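GH18 chiitnase (PDB 6K7Z) hydrolyses chitin, probably as an endo-acting chitinase of glycoside hydrolase family 18 that cuts within the polysaccharide chain. Local coordinates at residues G130-R142 and G169-D182. Residues are numbered along the deposited sequence; the frame is centred on the assembly and turned at random.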
# COMPACT_ATOMS: atom_id res chain seq x y z
N GLY A 130 -16.29 -8.19 1.99
CA GLY A 130 -15.05 -7.44 2.05
C GLY A 130 -15.10 -6.12 1.29
O GLY A 130 -14.50 -5.13 1.71
N ALA A 131 -15.79 -6.10 0.15
CA ALA A 131 -15.92 -4.86 -0.60
C ALA A 131 -16.67 -3.81 0.21
O ALA A 131 -16.23 -2.66 0.31
CB ALA A 131 -16.63 -5.12 -1.94
N GLN A 132 -17.79 -4.19 0.82
CA GLN A 132 -18.52 -3.22 1.62
C GLN A 132 -17.72 -2.79 2.84
O GLN A 132 -17.83 -1.63 3.26
CB GLN A 132 -19.88 -3.79 2.03
CG GLN A 132 -20.67 -2.84 2.94
CD GLN A 132 -20.95 -1.49 2.27
OE1 GLN A 132 -21.50 -1.44 1.16
NE2 GLN A 132 -20.55 -0.40 2.93
N PHE A 133 -16.90 -3.69 3.39
CA PHE A 133 -16.01 -3.30 4.48
C PHE A 133 -15.04 -2.22 4.03
O PHE A 133 -14.89 -1.18 4.69
CB PHE A 133 -15.25 -4.53 4.99
CG PHE A 133 -14.10 -4.19 5.91
CD1 PHE A 133 -14.34 -3.62 7.15
CD2 PHE A 133 -12.79 -4.45 5.54
CE1 PHE A 133 -13.29 -3.31 8.00
CE2 PHE A 133 -11.73 -4.14 6.37
CZ PHE A 133 -11.97 -3.57 7.61
N LEU A 134 -14.37 -2.45 2.90
CA LEU A 134 -13.41 -1.47 2.41
C LEU A 134 -14.10 -0.18 2.01
O LEU A 134 -13.57 0.91 2.22
CB LEU A 134 -12.65 -2.07 1.24
CG LEU A 134 -11.77 -3.23 1.68
CD1 LEU A 134 -11.24 -3.93 0.44
CD2 LEU A 134 -10.62 -2.73 2.54
N ILE A 135 -15.30 -0.27 1.43
CA ILE A 135 -16.05 0.93 1.08
C ILE A 135 -16.39 1.73 2.34
O ILE A 135 -16.13 2.94 2.41
CB ILE A 135 -17.32 0.55 0.30
CG1 ILE A 135 -16.92 0.11 -1.11
CG2 ILE A 135 -18.34 1.70 0.29
CD1 ILE A 135 -18.02 -0.62 -1.85
N SER A 136 -16.96 1.07 3.34
CA SER A 136 -17.33 1.78 4.57
C SER A 136 -16.10 2.29 5.31
O SER A 136 -16.10 3.43 5.80
CB SER A 136 -18.15 0.86 5.48
OG SER A 136 -18.41 1.51 6.72
N LEU A 137 -15.06 1.47 5.43
CA LEU A 137 -13.85 1.93 6.10
C LEU A 137 -13.26 3.15 5.40
O LEU A 137 -12.87 4.12 6.06
CB LEU A 137 -12.82 0.81 6.18
CG LEU A 137 -11.49 1.22 6.82
CD1 LEU A 137 -11.70 1.65 8.27
CD2 LEU A 137 -10.45 0.09 6.72
N THR A 138 -13.22 3.14 4.06
CA THR A 138 -12.68 4.29 3.35
C THR A 138 -13.50 5.54 3.63
O THR A 138 -12.94 6.60 3.92
CB THR A 138 -12.60 4.01 1.85
OG1 THR A 138 -11.66 2.95 1.61
CG2 THR A 138 -12.15 5.25 1.10
N GLN A 139 -14.83 5.43 3.60
CA GLN A 139 -15.68 6.59 3.83
C GLN A 139 -15.47 7.15 5.23
O GLN A 139 -15.33 8.37 5.41
CB GLN A 139 -17.14 6.22 3.61
CG GLN A 139 -17.53 6.05 2.14
CD GLN A 139 -18.92 5.48 1.96
OE1 GLN A 139 -19.45 4.81 2.85
NE2 GLN A 139 -19.51 5.73 0.79
N GLU A 140 -15.46 6.28 6.24
CA GLU A 140 -15.33 6.74 7.61
C GLU A 140 -13.95 7.32 7.87
O GLU A 140 -13.80 8.29 8.63
CB GLU A 140 -15.61 5.59 8.57
CG GLU A 140 -17.00 5.01 8.44
CD GLU A 140 -18.06 5.92 9.01
OE1 GLU A 140 -17.69 6.98 9.59
OE2 GLU A 140 -19.24 5.58 8.90
N LEU A 141 -12.92 6.74 7.26
CA LEU A 141 -11.57 7.26 7.42
C LEU A 141 -11.43 8.62 6.76
O LEU A 141 -10.84 9.54 7.33
CB LEU A 141 -10.58 6.25 6.85
CG LEU A 141 -9.16 6.08 7.38
CD1 LEU A 141 -9.12 6.07 8.89
CD2 LEU A 141 -8.61 4.77 6.83
N ARG A 142 -11.98 8.76 5.55
CA ARG A 142 -11.87 10.00 4.79
C ARG A 142 -12.61 11.14 5.48
O ARG A 142 -12.18 12.29 5.42
CB ARG A 142 -12.40 9.79 3.37
CG ARG A 142 -12.35 11.03 2.49
CD ARG A 142 -10.95 11.64 2.50
NE ARG A 142 -10.08 10.99 1.52
CZ ARG A 142 -8.76 11.08 1.53
NH1 ARG A 142 -8.14 11.77 2.48
NH2 ARG A 142 -8.05 10.47 0.60
N GLY A 169 -12.90 -7.82 -5.77
CA GLY A 169 -13.54 -6.96 -4.80
C GLY A 169 -13.23 -5.49 -4.98
O GLY A 169 -14.08 -4.64 -4.70
N TYR A 170 -12.02 -5.15 -5.45
CA TYR A 170 -11.67 -3.74 -5.55
C TYR A 170 -12.30 -3.05 -6.75
O TYR A 170 -12.31 -1.81 -6.78
CB TYR A 170 -10.14 -3.57 -5.60
CG TYR A 170 -9.57 -3.30 -4.25
CD1 TYR A 170 -9.36 -4.33 -3.35
CD2 TYR A 170 -9.28 -2.01 -3.85
CE1 TYR A 170 -8.83 -4.09 -2.10
CE2 TYR A 170 -8.76 -1.74 -2.57
CZ TYR A 170 -8.55 -2.79 -1.71
OH TYR A 170 -8.05 -2.58 -0.46
N VAL A 171 -12.81 -3.79 -7.73
CA VAL A 171 -13.64 -3.17 -8.76
C VAL A 171 -14.83 -2.48 -8.10
O VAL A 171 -15.11 -1.30 -8.34
CB VAL A 171 -14.09 -4.21 -9.80
CG1 VAL A 171 -15.14 -3.61 -10.74
CG2 VAL A 171 -12.90 -4.70 -10.60
N GLU A 172 -15.54 -3.22 -7.24
CA GLU A 172 -16.63 -2.62 -6.49
C GLU A 172 -16.13 -1.47 -5.63
O GLU A 172 -16.77 -0.41 -5.57
CB GLU A 172 -17.31 -3.67 -5.62
CG GLU A 172 -18.52 -3.16 -4.85
CD GLU A 172 -19.22 -4.23 -4.00
OE1 GLU A 172 -19.11 -5.44 -4.33
OE2 GLU A 172 -19.89 -3.86 -3.01
N VAL A 173 -14.98 -1.64 -4.98
CA VAL A 173 -14.46 -0.58 -4.12
C VAL A 173 -14.26 0.71 -4.92
O VAL A 173 -14.77 1.77 -4.55
CB VAL A 173 -13.16 -1.03 -3.43
CG1 VAL A 173 -12.52 0.14 -2.70
CG2 VAL A 173 -13.44 -2.17 -2.45
N VAL A 174 -13.50 0.64 -6.03
CA VAL A 174 -13.20 1.89 -6.72
C VAL A 174 -14.45 2.48 -7.35
O VAL A 174 -14.59 3.70 -7.45
CB VAL A 174 -12.08 1.72 -7.77
CG1 VAL A 174 -10.77 1.28 -7.11
CG2 VAL A 174 -12.49 0.75 -8.88
N GLU A 175 -15.40 1.63 -7.75
CA GLU A 175 -16.64 2.14 -8.32
C GLU A 175 -17.44 2.96 -7.32
O GLU A 175 -18.09 3.94 -7.70
CB GLU A 175 -17.48 0.99 -8.85
CG GLU A 175 -17.00 0.54 -10.22
CD GLU A 175 -17.58 -0.78 -10.64
OE1 GLU A 175 -18.17 -1.49 -9.81
OE2 GLU A 175 -17.42 -1.11 -11.83
N LEU A 176 -17.41 2.59 -6.04
CA LEU A 176 -18.20 3.28 -5.03
C LEU A 176 -17.45 4.41 -4.33
O LEU A 176 -18.07 5.43 -4.01
CB LEU A 176 -18.71 2.29 -3.98
CG LEU A 176 -20.08 1.66 -4.27
CD1 LEU A 176 -21.14 2.75 -4.38
CD2 LEU A 176 -20.06 0.81 -5.52
N VAL A 177 -16.14 4.27 -4.06
CA VAL A 177 -15.42 5.25 -3.26
C VAL A 177 -14.06 5.60 -3.85
O VAL A 177 -13.23 6.22 -3.18
CB VAL A 177 -15.24 4.78 -1.80
CG1 VAL A 177 -16.59 4.56 -1.11
CG2 VAL A 177 -14.34 3.53 -1.74
N GLY A 178 -13.81 5.22 -5.11
CA GLY A 178 -12.54 5.54 -5.73
C GLY A 178 -12.18 7.02 -5.66
O GLY A 178 -11.00 7.37 -5.54
N GLN A 179 -13.18 7.89 -5.71
CA GLN A 179 -12.93 9.32 -5.63
C GLN A 179 -12.34 9.74 -4.29
O GLN A 179 -11.76 10.83 -4.19
CB GLN A 179 -14.22 10.10 -5.92
CG GLN A 179 -15.29 9.99 -4.84
CD GLN A 179 -16.05 8.66 -4.84
OE1 GLN A 179 -15.88 7.81 -5.73
NE2 GLN A 179 -16.92 8.48 -3.84
N GLU A 180 -12.46 8.91 -3.26
CA GLU A 180 -11.95 9.22 -1.94
C GLU A 180 -10.59 8.58 -1.65
O GLU A 180 -10.04 8.80 -0.57
CB GLU A 180 -12.96 8.78 -0.88
CG GLU A 180 -14.29 9.52 -1.01
CD GLU A 180 -15.28 9.13 0.06
OE1 GLU A 180 -14.89 8.47 1.05
OE2 GLU A 180 -16.46 9.49 -0.10
N ILE A 181 -10.06 7.80 -2.57
CA ILE A 181 -8.79 7.11 -2.41
C ILE A 181 -7.74 7.87 -3.20
O ILE A 181 -7.97 8.23 -4.37
CB ILE A 181 -8.89 5.65 -2.90
CG1 ILE A 181 -9.87 4.86 -2.02
CG2 ILE A 181 -7.50 4.99 -2.99
CD1 ILE A 181 -10.18 3.47 -2.54
N ASP A 182 -6.58 8.10 -2.59
CA ASP A 182 -5.55 8.84 -3.31
C ASP A 182 -4.86 7.98 -4.37
O ASP A 182 -4.65 8.45 -5.50
CB ASP A 182 -4.54 9.42 -2.33
CG ASP A 182 -5.14 10.52 -1.48
OD1 ASP A 182 -5.23 11.66 -1.95
OD2 ASP A 182 -5.54 10.23 -0.35
O HOH W 1 -16.32 10.02 3.60
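With CG anti to the backbone N (chi1 179°) and the chain bent at chi2 and chi3, Arg142 turns its guanidinium edge to the backbone of Glu180 and the carboxylate of Asp182. Arg142 NE and NH2 both converge on Glu180 O, the bond from NE measuring 3.0 Å. Arg142 NH2 lies 2.8 Å from Glu180 O, above the carbonyl plane. Arg142 NH2 also forms a salt bridge to Asp182 OD2 (2.7 Å), approaching from above the plane of that carboxylate. Replacing Arg142 with alanine would take both side-chain donors from Glu180 O and is likely to leave the Asp182 carboxylate without its positive partner, although Ile152 N still bonds to OD2. Two turns earlier on the helix, Ile135 fits as a knob into a hole formed by Glu172, Val173, Leu176 and Val177: its CG1, anti to the carbonyl carbon, carries CD1 to Leu176 CB (3.7 Å), while CG2 meets Val177 CG1 at 3.6 Å. Leu134 CD1 touches Tyr170 CE1 (3.5 Å), the tyrosine hydroxyl being hydrogen-bonded to His154. The helices run roughly parallel, crossing at -32°, as successive outer helices of the TIM barrel. Beneath them, Leu134 and Leu141 reach strand 111-115 and Asp182 pairs with Ile152 of strand 151-154; helix 93-106 packs alongside, against Leu137 and Leu141.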